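Local atomic coordinates of putative alpha-N-acetylgalactosaminidase (PDB entry 3CC1), a protein that probably hydrolyses terminal alpha-N-acetylgalactosamine residues from glycans, as a putative member of the alpha-galactosidase family. Residues V4-S8 with A9-P13; N306-I310 with C311-L315. All blocks are in the same frame, centred on the assembly; numbering follows the deposited sequence.

Interaction 1. Residues V4-S8 with A9-P13; sequences VNRLS and ALTPP
The guanidinium group of Arg-6 lies over the methyl group of Thr-11. CG2 of Thr-11 sits 3.6 Å from CZ of Arg-6, over the centre of one guanidinium face. The two side chains run side by side and point the same way. At the edge of the same group, NH1 of Arg-6 donates a hydrogen bond of 2.9 Å to O of Ala-9. That oxygen lies close to the guanidinium plane, but NH1 stands above the plane of the carbonyl.

The chain reverses in a type I' beta turn from Leu-7 to Leu-10. N of Leu-7 donates to O of Leu-10 at 2.8 Å, and N of Leu-10 donates back to O of Leu-7 at 2.9 Å. The pair forms a single antiparallel bridge of the hydrogen-bonded kind. Ser-8 and Ala-9, at the corners, both have positive phi.

Thr-11 places OG1 between its backbone N and carbonyl carbon (chi1 64°). This sends CG2 to the arginine, while OG1 hydrogen-bonds to Gln-342. ND2 of Asn-5 also bonds to Gln-342, through its backbone O. O of Asn-5 is buried with no hydrogen-bond donor, and CA of Thr-11 approaches it at 3.3 Å in a CH...O contact. NZ of Lys-343, a like charge, lies near NH2 of Arg-6, and Met-392 of the second subunit packs on the arginine. Methyl and carbonyl together fix how the guanidinium is turned; its one bond to the turn probably offsets part of the charge.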
loop_
_atom_site.group_PDB
_atom_site.type_symbol
_atom_site.label_atom_id
_atom_site.label_comp_id
_atom_site.label_asym_id
_atom_site.label_seq_id
_atom_site.Cartn_x
_atom_site.Cartn_y
_atom_site.Cartn_z
ATOM N N VAL A 4 12.212 2.402 -26.415
ATOM C CA VAL A 4 13.165 2.213 -27.500
ATOM C C VAL A 4 14.219 1.180 -27.129
ATOM O O VAL A 4 14.520 0.968 -25.971
ATOM C CB VAL A 4 13.802 3.558 -27.960
ATOM C CG1 VAL A 4 12.702 4.482 -28.512
ATOM C CG2 VAL A 4 14.655 4.243 -26.817
ATOM N N ASN A 5 14.786 0.532 -28.137
ATOM C CA ASN A 5 15.812 -0.486 -27.909
ATOM C C ASN A 5 17.219 0.109 -28.087
ATOM O O ASN A 5 18.221 -0.539 -27.810
ATOM C CB ASN A 5 15.630 -1.651 -28.870
ATOM C CG ASN A 5 15.946 -1.266 -30.303
ATOM O OD1 ASN A 5 15.265 -0.420 -30.878
ATOM N ND2 ASN A 5 16.986 -1.867 -30.876
ATOM N N ARG A 6 17.273 1.335 -28.596
ATOM C CA ARG A 6 18.534 2.036 -28.788
ATOM C C ARG A 6 18.526 3.399 -28.166
ATOM O O ARG A 6 17.607 4.210 -28.332
ATOM C CB ARG A 6 18.885 2.159 -30.268
ATOM C CG ARG A 6 19.797 1.051 -30.737
ATOM C CD ARG A 6 20.214 1.162 -32.205
ATOM N NE ARG A 6 20.345 -0.193 -32.766
ATOM C CZ ARG A 6 21.409 -0.999 -32.632
ATOM N NH1 ARG A 6 22.518 -0.610 -31.997
ATOM N NH2 ARG A 6 21.361 -2.217 -33.165
ATOM N N LEU A 7 19.607 3.649 -27.460
ATOM C CA LEU A 7 19.877 4.947 -26.863
ATOM C C LEU A 7 21.292 5.316 -27.259
ATOM O O LEU A 7 22.227 4.533 -27.101
ATOM C CB LEU A 7 19.702 4.911 -25.337
ATOM C CG LEU A 7 18.294 4.678 -24.786
ATOM C CD1 LEU A 7 18.321 4.494 -23.275
ATOM C CD2 LEU A 7 17.383 5.805 -25.197
ATOM N N SER A 8 21.436 6.506 -27.813
ATOM C CA SER A 8 22.710 6.929 -28.400
ATOM C C SER A 8 23.331 5.800 -29.207
ATOM O O SER A 8 24.505 5.539 -29.122
ATOM C CB SER A 8 23.661 7.411 -27.313
ATOM O OG SER A 8 22.994 8.341 -26.444
ATOM N N ALA A 9 22.510 5.129 -29.997
ATOM C CA ALA A 9 23.020 4.140 -30.951
ATOM C C ALA A 9 23.361 2.780 -30.329
ATOM O O ALA A 9 23.720 1.859 -31.044
ATOM C CB ALA A 9 24.241 4.691 -31.684
ATOM N N LEU A 10 23.223 2.636 -29.016
ATOM C CA LEU A 10 23.537 1.350 -28.368
ATOM C C LEU A 10 22.300 0.713 -27.782
ATOM O O LEU A 10 21.340 1.396 -27.482
ATOM C CB LEU A 10 24.581 1.519 -27.278
ATOM C CG LEU A 10 25.899 2.151 -27.795
ATOM C CD1 LEU A 10 26.843 2.460 -26.667
ATOM C CD2 LEU A 10 26.599 1.307 -28.916
ATOM N N THR A 11 22.364 -0.605 -27.643
ATOM C CA THR A 11 21.321 -1.394 -27.066
ATOM C C THR A 11 21.687 -1.731 -25.621
ATOM O O THR A 11 22.768 -1.378 -25.148
ATOM C CB THR A 11 21.116 -2.672 -27.884
ATOM O OG1 THR A 11 22.302 -3.463 -27.800
ATOM C CG2 THR A 11 20.779 -2.330 -29.356
ATOM N N PRO A 12 20.759 -2.330 -24.882
ATOM C CA PRO A 12 21.088 -2.558 -23.447
ATOM C C PRO A 12 22.316 -3.450 -23.311
ATOM O O PRO A 12 22.445 -4.426 -24.042
ATOM C CB PRO A 12 19.847 -3.248 -22.902
ATOM C CG PRO A 12 18.709 -2.791 -23.820
ATOM C CD PRO A 12 19.321 -2.489 -25.174
ATOM N N PRO A 13 23.243 -3.095 -22.409
ATOM C CA PRO A 13 24.427 -3.940 -22.205
ATOM C C PRO A 13 24.077 -5.371 -21.814
ATOM O O PRO A 13 23.172 -5.615 -21.015
ATOM C CB PRO A 13 25.169 -3.225 -21.052
ATOM C CG PRO A 13 24.746 -1.797 -21.161
ATOM C CD PRO A 13 23.305 -1.852 -21.607
#

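Interaction 2. Residues N306-I310 with C311-L315. Unlike the reference sequence in segment 311-315: His-312 (reference Arg).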
loop_
_atom_site.group_PDB
_atom_site.type_symbol
_atom_site.label_atom_id
_atom_site.label_comp_id
_atom_site.label_asym_id
_atom_site.label_seq_id
_atom_site.Cartn_x
_atom_site.Cartn_y
_atom_site.Cartn_z
ATOM N N ASN A 306 11.890 -12.871 -18.313
ATOM C CA ASN A 306 10.790 -12.324 -19.118
ATOM C C ASN A 306 10.594 -10.826 -18.846
ATOM O O ASN A 306 10.418 -10.037 -19.757
ATOM C CB ASN A 306 9.484 -13.100 -18.878
ATOM C CG ASN A 306 9.466 -14.462 -19.583
ATOM O OD1 ASN A 306 10.127 -14.657 -20.616
ATOM N ND2 ASN A 306 8.710 -15.399 -19.036
ATOM N N LEU A 307 10.613 -10.446 -17.582
ATOM C CA LEU A 307 10.417 -9.053 -17.194
ATOM C C LEU A 307 11.612 -8.189 -17.618
ATOM O O LEU A 307 11.446 -7.067 -18.158
ATOM C CB LEU A 307 10.167 -8.938 -15.659
ATOM C CG LEU A 307 10.136 -7.499 -15.134
ATOM C CD1 LEU A 307 8.979 -6.747 -15.806
ATOM C CD2 LEU A 307 10.044 -7.403 -13.564
ATOM N N TRP A 308 12.815 -8.699 -17.367
ATOM C CA TRP A 308 14.061 -8.036 -17.735
ATOM C C TRP A 308 14.121 -7.844 -19.249
ATOM O O TRP A 308 14.504 -6.804 -19.724
ATOM C CB TRP A 308 15.299 -8.850 -17.320
ATOM C CG TRP A 308 15.903 -8.623 -15.929
ATOM C CD1 TRP A 308 17.216 -8.398 -15.666
ATOM C CD2 TRP A 308 15.243 -8.662 -14.639
ATOM N NE1 TRP A 308 17.425 -8.283 -14.316
ATOM C CE2 TRP A 308 16.235 -8.446 -13.660
ATOM C CE3 TRP A 308 13.924 -8.831 -14.223
ATOM C CZ2 TRP A 308 15.952 -8.428 -12.310
ATOM C CZ3 TRP A 308 13.643 -8.812 -12.849
ATOM C CH2 TRP A 308 14.651 -8.604 -11.921
ATOM N N ALA A 309 13.718 -8.854 -19.989
ATOM C CA ALA A 309 13.679 -8.764 -21.473
ATOM C C ALA A 309 12.706 -7.693 -21.958
ATOM O O ALA A 309 13.076 -6.811 -22.705
ATOM C CB ALA A 309 13.302 -10.123 -22.098
ATOM N N ILE A 310 11.473 -7.753 -21.473
ATOM C CA ILE A 310 10.382 -6.932 -21.994
ATOM C C ILE A 310 10.538 -5.471 -21.591
ATOM O O ILE A 310 10.028 -4.592 -22.273
ATOM C CB ILE A 310 9.002 -7.473 -21.538
ATOM C CG1 ILE A 310 7.884 -7.013 -22.499
ATOM C CG2 ILE A 310 8.691 -7.042 -20.095
ATOM C CD1 ILE A 310 7.587 -7.972 -23.589
ATOM N N CYS A 311 11.302 -5.180 -20.536
ATOM C CA CYS A 311 11.499 -3.769 -20.177
ATOM C C CYS A 311 12.868 -3.155 -20.596
ATOM O O CYS A 311 13.150 -1.987 -20.321
ATOM C CB CYS A 311 11.161 -3.527 -18.708
ATOM S SG CYS A 311 12.433 -3.950 -17.599
ATOM N N HIS A 312 13.674 -3.929 -21.322
ATOM C CA HIS A 312 14.997 -3.470 -21.809
ATOM C C HIS A 312 16.013 -3.262 -20.674
ATOM O O HIS A 312 16.823 -2.359 -20.729
ATOM C CB HIS A 312 14.875 -2.166 -22.597
ATOM C CG HIS A 312 14.214 -2.301 -23.939
ATOM N ND1 HIS A 312 14.601 -3.238 -24.869
ATOM C CD2 HIS A 312 13.239 -1.570 -24.528
ATOM C CE1 HIS A 312 13.879 -3.095 -25.964
ATOM N NE2 HIS A 312 13.058 -2.077 -25.790
ATOM N N SER A 313 15.983 -4.105 -19.653
ATOM C CA SER A 313 16.997 -4.031 -18.626
ATOM C C SER A 313 18.346 -4.524 -19.207
ATOM O O SER A 313 18.369 -5.496 -20.005
ATOM C CB SER A 313 16.598 -4.905 -17.425
ATOM O OG SER A 313 17.532 -4.795 -16.338
ATOM N N PRO A 314 19.461 -3.902 -18.793
ATOM C CA PRO A 314 20.720 -4.605 -19.023
ATOM C C PRO A 314 20.646 -6.019 -18.510
ATOM O O PRO A 314 19.945 -6.291 -17.554
ATOM C CB PRO A 314 21.753 -3.809 -18.219
ATOM C CG PRO A 314 21.138 -2.514 -17.951
ATOM C CD PRO A 314 19.648 -2.648 -18.046
ATOM N N LEU A 315 21.359 -6.906 -19.182
ATOM C CA LEU A 315 21.428 -8.315 -18.835
ATOM C C LEU A 315 22.851 -8.604 -18.393
ATOM O O LEU A 315 23.725 -8.821 -19.225
ATOM C CB LEU A 315 21.063 -9.202 -20.056
ATOM C CG LEU A 315 19.642 -9.022 -20.621
ATOM C CD1 LEU A 315 19.340 -10.024 -21.822
ATOM C CD2 LEU A 315 18.556 -9.115 -19.528
#
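A Schellman motif ends helix 298-310 and turns the chain toward strand 315-317. His-312 is the first residue to leave helical geometry, with a positive phi of 68°. Two bonds lead back into the last turn. N of Ser-313 donates to O of Trp-308 at 3.1 Å, and the donor lies in the carbonyl plane. N of His-312 donates to O of Ala-309 at 3.3 Å, from well above the plane of that carbonyl. One step earlier, N of Cys-311 bonds to O of Leu-307 at 3.0 Å.

Side chains close over this turn. Ser-313 holds OG anti to its backbone N (chi1 -176°), which brings OG within 3.7 Å of CD1 of Trp-308 at an oblique approach to the indole. The same OG accepts a hydrogen bond from N of Cys-272. Leu-315 reaches back with CD2, which lies 3.9 Å from CB of Trp-308 and near the plane of the indole, at its edge. The indole NE1 is satisfied by O of Gly-273. SG of Cys-311 folds back over the last helical turn, 3.3 Å from O of Leu-307. The bond from CA to CB of His-312, a residue that differs from the reference sequence, points away from the helix end. Its ND1 bonds to O of Asn-341.

The contact is buried between several elements. Trp-308 packs on Leu-250 and Met-253 of helix 247-262, and its ring meets that of Phe-243. Leu-307, Ile-310 and Cys-311 touch Trp-359 of strand 356-362, in the antiparallel sheet. Ala-309 and Leu-315 rest on helix 335-343, and Leu-315 begins strand 315-317, which lies beside strand 14-17 in the parallel sheet.

Interactions 1 and 2 lie 13 Å apart between centres and meet directly. O of Pro-13 lies 2.9 Å from N of Leu-315, a probable hydrogen bond. Segments 9-13 and 311-315 lead into the adjacent parallel strands 14-17 and 315-317, consistent with closure of a TIM barrel between its first and last strands. CD2 of His-312 also packs 3.2 Å from O of Val-4. Helix 335-343 is shared: Gln-342 hydrogen-bonds to interaction 1 and Asn-341 to interaction 2. A bound PEG fragment lies about 4 Å from the side chain of Leu-10 but about 11 Å from that of His-312.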